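PDB 1M2D: ferredoxin, 2Fe-2S from Aquifex aeolicus, which carries electrons through a single [2Fe-2S] cluster held in a thioredoxin-like fold and forms a homodimer in solution. Local coordinates for residues V8-R13 against G26-F31; Q32-K37 against D83-K88. The protein carries 1 engineered substitution. All coordinates share one frame; numbering follows the deposited sequence.

Contact 1. Residues V8-R13 against G26-F31. With FES (Fe2/s2 (inorganic) cluster), chain C.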
loop_
_atom_site.group_PDB
_atom_site.type_symbol
_atom_site.label_atom_id
_atom_site.label_comp_id
_atom_site.label_asym_id
_atom_site.label_seq_id
_atom_site.Cartn_x
_atom_site.Cartn_y
_atom_site.Cartn_z
ATOM N N VAL A 8 -2.036 2.135 5.518
ATOM C CA VAL A 8 -2.702 3.272 6.151
ATOM C C VAL A 8 -2.439 4.517 5.296
ATOM O O VAL A 8 -1.299 4.908 5.113
ATOM C CB VAL A 8 -2.181 3.522 7.576
ATOM C CG1 VAL A 8 -2.936 4.669 8.210
ATOM C CG2 VAL A 8 -2.349 2.274 8.404
ATOM N N CYS A 9 -3.520 5.123 4.781
ATOM C CA CYS A 9 -3.361 6.364 4.037
ATOM C C CYS A 9 -2.922 7.467 5.010
ATOM O O CYS A 9 -3.626 7.728 5.978
ATOM C CB CYS A 9 -4.643 6.737 3.349
ATOM S SG CYS A 9 -4.471 8.317 2.464
ATOM N N VAL A 10 -1.777 8.096 4.722
ATOM C CA VAL A 10 -1.249 9.179 5.502
ATOM C C VAL A 10 -1.221 10.498 4.697
ATOM O O VAL A 10 -0.579 11.457 5.120
ATOM C CB VAL A 10 0.132 8.885 6.121
ATOM C CG1 VAL A 10 0.023 7.694 7.068
ATOM C CG2 VAL A 10 1.168 8.633 5.035
ATOM N N GLN A 11 -1.904 10.512 3.557
ATOM C CA GLN A 11 -1.961 11.679 2.693
ATOM C C GLN A 11 -2.504 12.885 3.411
ATOM O O GLN A 11 -3.531 12.834 4.069
ATOM C CB GLN A 11 -2.896 11.355 1.548
ATOM C CG GLN A 11 -3.083 12.434 0.486
ATOM C CD GLN A 11 -1.997 12.451 -0.549
ATOM O OE1 GLN A 11 -1.738 11.409 -1.206
ATOM N NE2 GLN A 11 -1.334 13.591 -0.703
ATOM N N ASP A 12 -1.822 14.007 3.207
ATOM C CA ASP A 12 -2.367 15.290 3.585
ATOM C C ASP A 12 -2.656 16.075 2.307
ATOM O O ASP A 12 -2.137 15.771 1.269
ATOM C CB ASP A 12 -1.430 16.093 4.468
ATOM C CG ASP A 12 -2.183 17.125 5.316
ATOM O OD1 ASP A 12 -3.436 17.273 5.270
ATOM O OD2 ASP A 12 -1.430 17.803 6.026
ATOM N N ARG A 13 -3.511 17.083 2.448
ATOM C CA ARG A 13 -3.945 17.930 1.326
ATOM C C ARG A 13 -4.009 19.384 1.831
ATOM O O ARG A 13 -4.264 19.583 3.022
ATOM C CB ARG A 13 -5.304 17.578 0.739
ATOM C CG ARG A 13 -5.456 16.176 0.214
ATOM C CD ARG A 13 -5.095 15.983 -1.197
ATOM N NE ARG A 13 -5.563 14.715 -1.741
ATOM C CZ ARG A 13 -4.979 14.106 -2.750
ATOM N NH1 ARG A 13 -3.921 14.547 -3.385
ATOM N NH2 ARG A 13 -5.564 12.966 -3.093
ATOM N N GLY A 26 -7.026 12.417 11.131
ATOM C CA GLY A 26 -6.313 11.731 12.220
ATOM C C GLY A 26 -5.534 10.520 11.788
ATOM O O GLY A 26 -5.109 9.746 12.656
ATOM N N SER A 27 -5.237 10.343 10.466
ATOM C CA SER A 27 -4.689 9.064 10.076
ATOM C C SER A 27 -3.222 8.901 10.443
ATOM O O SER A 27 -2.766 7.753 10.483
ATOM C CB SER A 27 -4.867 8.816 8.588
ATOM O OG SER A 27 -3.992 9.663 7.851
ATOM N N ARG A 28 -2.478 9.988 10.646
ATOM C CA ARG A 28 -1.066 9.711 11.035
ATOM C C ARG A 28 -1.030 9.166 12.445
ATOM O O ARG A 28 -0.147 8.398 12.743
ATOM C CB ARG A 28 -0.209 10.958 10.830
ATOM C CG ARG A 28 -0.208 11.207 9.301
ATOM C CD ARG A 28 0.619 12.390 8.991
ATOM N NE ARG A 28 0.589 12.527 7.539
ATOM C CZ ARG A 28 1.294 13.531 7.056
ATOM N NH1 ARG A 28 1.940 14.354 7.850
ATOM N NH2 ARG A 28 1.317 13.735 5.740
ATOM N N GLU A 29 -1.988 9.556 13.303
ATOM C CA GLU A 29 -2.090 8.962 14.633
ATOM C C GLU A 29 -2.563 7.499 14.565
ATOM O O GLU A 29 -2.160 6.660 15.378
ATOM C CB GLU A 29 -3.010 9.766 15.535
ATOM C CG GLU A 29 -2.309 11.077 15.832
ATOM C CD GLU A 29 -2.499 12.098 14.788
ATOM O OE1 GLU A 29 -3.223 11.985 13.790
ATOM O OE2 GLU A 29 -1.818 13.125 15.029
ATOM N N VAL A 30 -3.365 7.154 13.596
ATOM C CA VAL A 30 -3.750 5.768 13.294
ATOM C C VAL A 30 -2.524 4.935 12.921
ATOM O O VAL A 30 -2.265 3.864 13.436
ATOM C CB VAL A 30 -4.802 5.693 12.210
ATOM C CG1 VAL A 30 -5.079 4.251 11.775
ATOM C CG2 VAL A 30 -6.078 6.333 12.715
ATOM N N PHE A 31 -1.740 5.466 11.972
ATOM C CA PHE A 31 -0.532 4.807 11.495
ATOM C C PHE A 31 0.391 4.590 12.686
ATOM O O PHE A 31 0.951 3.525 12.938
ATOM C CB PHE A 31 0.161 5.612 10.393
ATOM C CG PHE A 31 1.491 5.071 9.958
ATOM C CD1 PHE A 31 1.559 3.900 9.213
ATOM C CD2 PHE A 31 2.678 5.699 10.290
ATOM C CE1 PHE A 31 2.767 3.374 8.840
ATOM C CE2 PHE A 31 3.902 5.144 9.934
ATOM C CZ PHE A 31 3.948 4.001 9.241
HETATM FE FE1 FES C . -6.649 9.034 2.254
HETATM FE FE2 FES C . -7.697 9.962 -0.052
HETATM S S1 FES C . -6.469 11.086 1.434
HETATM S S2 FES C . -7.930 7.907 0.842
#
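Val8 and Val10 lie closest to the helix that starts at Ser27: the CA atoms of Val10 and Arg28 are 5.6 Å apart, those of Val8 and Phe31 6.0 Å. This is the first beta-alpha unit of the thioredoxin-like fold, where strand 4-9 ends, the chain enters the cluster loop and then returns as helix 27-40, with Gly26 at its N-cap. Ser27 OG donates to Cys9 O over 2.7 Å, in the carbonyl plane and on a lone pair, its chi1 of 72° placing OG between its own backbone N and carbonyl carbon. An alanine at Ser27 would probably leave Cys9 O without this donor and tie the backbone of a cluster ligand less firmly to the helix. Arg28, extended from CG to NE, crosses Val10 at about a right angle and grips Val10 O side-on with NE (2.9 Å) and NH2 (3.0 Å), the oxygen lying in the guanidinium plane. Alongside these polar ties, Val8 CG1 and Val10 CG1 each come 3.9 Å from Phe31 CB. Cys9 points its CB away from the helix; its SG accepts a bond from Gln11 N. Cys9 SG binds iron FE1 of the cluster at 2.3 Å.

Contact 2. Residues Q32-K37 against D83-K88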
loop_
_atom_site.group_PDB
_atom_site.type_symbol
_atom_site.label_atom_id
_atom_site.label_comp_id
_atom_site.label_asym_id
_atom_site.label_seq_id
_atom_site.Cartn_x
_atom_site.Cartn_y
_atom_site.Cartn_z
ATOM N N GLN A 32 0.640 5.599 13.487
ATOM C CA GLN A 32 1.480 5.548 14.681
ATOM C C GLN A 32 0.958 4.456 15.637
ATOM O O GLN A 32 1.726 3.696 16.191
ATOM C CB GLN A 32 1.477 6.880 15.383
ATOM C CG GLN A 32 2.115 7.209 16.722
ATOM C CD GLN A 32 2.128 8.738 16.781
ATOM O OE1 GLN A 32 1.041 9.322 16.850
ATOM N NE2 GLN A 32 3.288 9.372 16.677
ATOM N N ALA A 33 -0.330 4.391 15.858
ATOM C CA ALA A 33 -0.915 3.402 16.772
ATOM C C ALA A 33 -0.701 1.974 16.265
ATOM O O ALA A 33 -0.348 1.099 17.076
ATOM C CB ALA A 33 -2.372 3.656 17.007
ATOM N N PHE A 34 -0.840 1.770 14.980
ATOM C CA PHE A 34 -0.493 0.457 14.417
ATOM C C PHE A 34 0.992 0.102 14.599
ATOM O O PHE A 34 1.318 -0.953 15.055
ATOM C CB PHE A 34 -0.825 0.282 12.922
ATOM C CG PHE A 34 -2.270 -0.068 12.605
ATOM C CD1 PHE A 34 -3.141 0.838 12.051
ATOM C CD2 PHE A 34 -2.734 -1.365 12.842
ATOM C CE1 PHE A 34 -4.440 0.542 11.690
ATOM C CE2 PHE A 34 -4.030 -1.662 12.482
ATOM C CZ PHE A 34 -4.882 -0.736 11.913
ATOM N N MET A 35 1.843 1.058 14.266
ATOM C CA MET A 35 3.271 0.861 14.527
ATOM C C MET A 35 3.576 0.609 16.013
ATOM O O MET A 35 4.372 -0.273 16.332
ATOM C CB MET A 35 4.090 2.051 14.035
ATOM C CG MET A 35 3.989 2.175 12.535
ATOM S SD MET A 35 4.808 0.840 11.592
ATOM C CE MET A 35 6.514 1.409 11.625
ATOM N N GLU A 36 2.981 1.349 16.958
ATOM C CA GLU A 36 3.249 1.059 18.372
ATOM C C GLU A 36 2.770 -0.334 18.744
ATOM O O GLU A 36 3.391 -1.054 19.534
ATOM C CB GLU A 36 2.595 2.096 19.277
ATOM C CG GLU A 36 3.201 3.475 19.083
ATOM C CD GLU A 36 2.435 4.510 19.884
ATOM O OE1 GLU A 36 2.867 5.665 19.721
ATOM O OE2 GLU A 36 1.478 4.134 20.602
ATOM N N LYS A 37 1.659 -0.802 18.194
ATOM C CA LYS A 37 1.270 -2.177 18.529
ATOM C C LYS A 37 2.180 -3.248 17.937
ATOM O O LYS A 37 2.633 -4.152 18.641
ATOM C CB LYS A 37 -0.133 -2.445 18.008
ATOM C CG LYS A 37 -1.225 -1.672 18.727
ATOM C CD LYS A 37 -1.389 -2.208 20.152
ATOM C CE LYS A 37 -2.528 -3.212 20.171
ATOM N NZ LYS A 37 -2.971 -3.525 21.565
ATOM N N ASP A 83 -6.625 -1.005 18.402
ATOM C CA ASP A 83 -6.533 -2.216 19.186
ATOM C C ASP A 83 -7.541 -3.275 18.747
ATOM O O ASP A 83 -7.202 -4.436 18.664
ATOM C CB ASP A 83 -6.793 -1.940 20.653
ATOM C CG ASP A 83 -5.642 -1.276 21.335
ATOM O OD1 ASP A 83 -4.527 -1.269 20.820
ATOM O OD2 ASP A 83 -6.128 -0.807 22.385
ATOM N N GLU A 84 -8.780 -2.851 18.476
ATOM C CA GLU A 84 -9.790 -3.843 18.069
ATOM C C GLU A 84 -9.398 -4.448 16.758
ATOM O O GLU A 84 -9.558 -5.666 16.527
ATOM C CB GLU A 84 -11.178 -3.205 18.023
ATOM C CG GLU A 84 -12.255 -4.225 17.822
ATOM C CD GLU A 84 -13.688 -3.709 17.722
ATOM O OE1 GLU A 84 -13.909 -2.503 17.902
ATOM O OE2 GLU A 84 -14.602 -4.524 17.488
ATOM N N ILE A 85 -8.916 -3.639 15.792
ATOM C CA ILE A 85 -8.523 -4.236 14.513
ATOM C C ILE A 85 -7.366 -5.211 14.723
ATOM O O ILE A 85 -7.376 -6.297 14.130
ATOM C CB ILE A 85 -8.156 -3.116 13.508
ATOM C CG1 ILE A 85 -9.359 -2.246 13.145
ATOM C CG2 ILE A 85 -7.484 -3.724 12.276
ATOM C CD1 ILE A 85 -9.046 -0.983 12.370
ATOM N N VAL A 86 -6.375 -4.857 15.525
ATOM C CA VAL A 86 -5.264 -5.749 15.796
ATOM C C VAL A 86 -5.757 -7.057 16.426
ATOM O O VAL A 86 -5.393 -8.151 15.994
ATOM C CB VAL A 86 -4.253 -5.022 16.707
ATOM C CG1 VAL A 86 -3.244 -5.993 17.293
ATOM C CG2 VAL A 86 -3.602 -3.887 15.933
ATOM N N GLU A 87 -6.545 -6.952 17.484
ATOM C CA GLU A 87 -6.984 -8.134 18.208
ATOM C C GLU A 87 -7.881 -9.007 17.385
ATOM O O GLU A 87 -7.659 -10.242 17.209
ATOM C CB GLU A 87 -7.700 -7.678 19.486
ATOM C CG GLU A 87 -6.852 -6.878 20.450
ATOM C CD GLU A 87 -5.598 -7.546 20.946
ATOM O OE1 GLU A 87 -5.721 -8.671 21.494
ATOM O OE2 GLU A 87 -4.453 -7.093 20.804
ATOM N N LYS A 88 -8.936 -8.424 16.866
ATOM C CA LYS A 88 -9.991 -9.200 16.240
ATOM C C LYS A 88 -9.598 -9.670 14.854
ATOM O O LYS A 88 -9.870 -10.808 14.453
ATOM C CB LYS A 88 -11.305 -8.416 16.192
ATOM C CG LYS A 88 -11.930 -8.077 17.548
ATOM C CD LYS A 88 -12.271 -9.363 18.339
ATOM C CE LYS A 88 -13.107 -9.044 19.556
ATOM N NZ LYS A 88 -12.930 -10.078 20.602
#
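CG stands anti to the carbonyl carbon in both Phe34 (chi1 -81°) and Lys37 (chi1 -69°), but only Lys37 starts out toward helix 82-91, its chain then bending at chi2 and chi3; Phe34 meets that helix with the outer atoms of its ring. The segments pack as two helices on the same side of the central sheet of the thioredoxin-like fold, their axes 10.6 Å apart at closest approach and their directions 43° from one another. Such a separation is bridged by side chains rather than by close backbone packing.

On the buried side, Ile85 CG2 meets the edge of the Phe34 ring in its plane, 4.0 Å from CZ, and the two side chains cross at about a right angle. Val86 slides past Phe34 in the opposite direction and brings CG2 to 4.1 Å from ring atom CD2. Val82 and Leu90 of the same helix also touch Phe34, and Ile50 of strand 48-53 meets it from the sheet.

Toward the surface, Lys37 runs over Val86, its CE 4.1 Å from Val86 CG1, and ends among carboxylates. Its NZ pairs with Asp83 OD1 across a right-angled approach of the two side chains, although the position of that oxygen is less certain and the hydrogen bond is weak. Glu87 OE2 completes the salt-bridge network only at long range, 3.9 Å from Lys37 NZ, and has a second, weak ion pair with Lys91. The helices are thus joined by an apolar inner layer and a charged outer one, in which the Lys37 ammonium, with a weak and distant contribution from Lys91 at Glu87, would probably offset part of the negative charge of Asp83 and Glu87.

Overall arrangement
Helix 27-40 serves both contacts: its first turn packs on the end of strand 4-9 in contact 1, and its middle faces helix 82-91 in contact 2. Their centres lie 14 Å apart, yet they meet directly where Val8 CG2 packs on Phe34 CD1. Each is partly buried, with apolar residues inside and charged ones outside. Beside the cluster, contact 1 adds to its apolar packing side-chain donors to backbone carbonyls at the end of strand 4-9 and the start of the cluster loop. Contact 2, with Phe34 about 13 Å from the cluster at the side chain, relies on hydrocarbon packing and ion pairs between side chains, joining two helices instead of shaping a metal site.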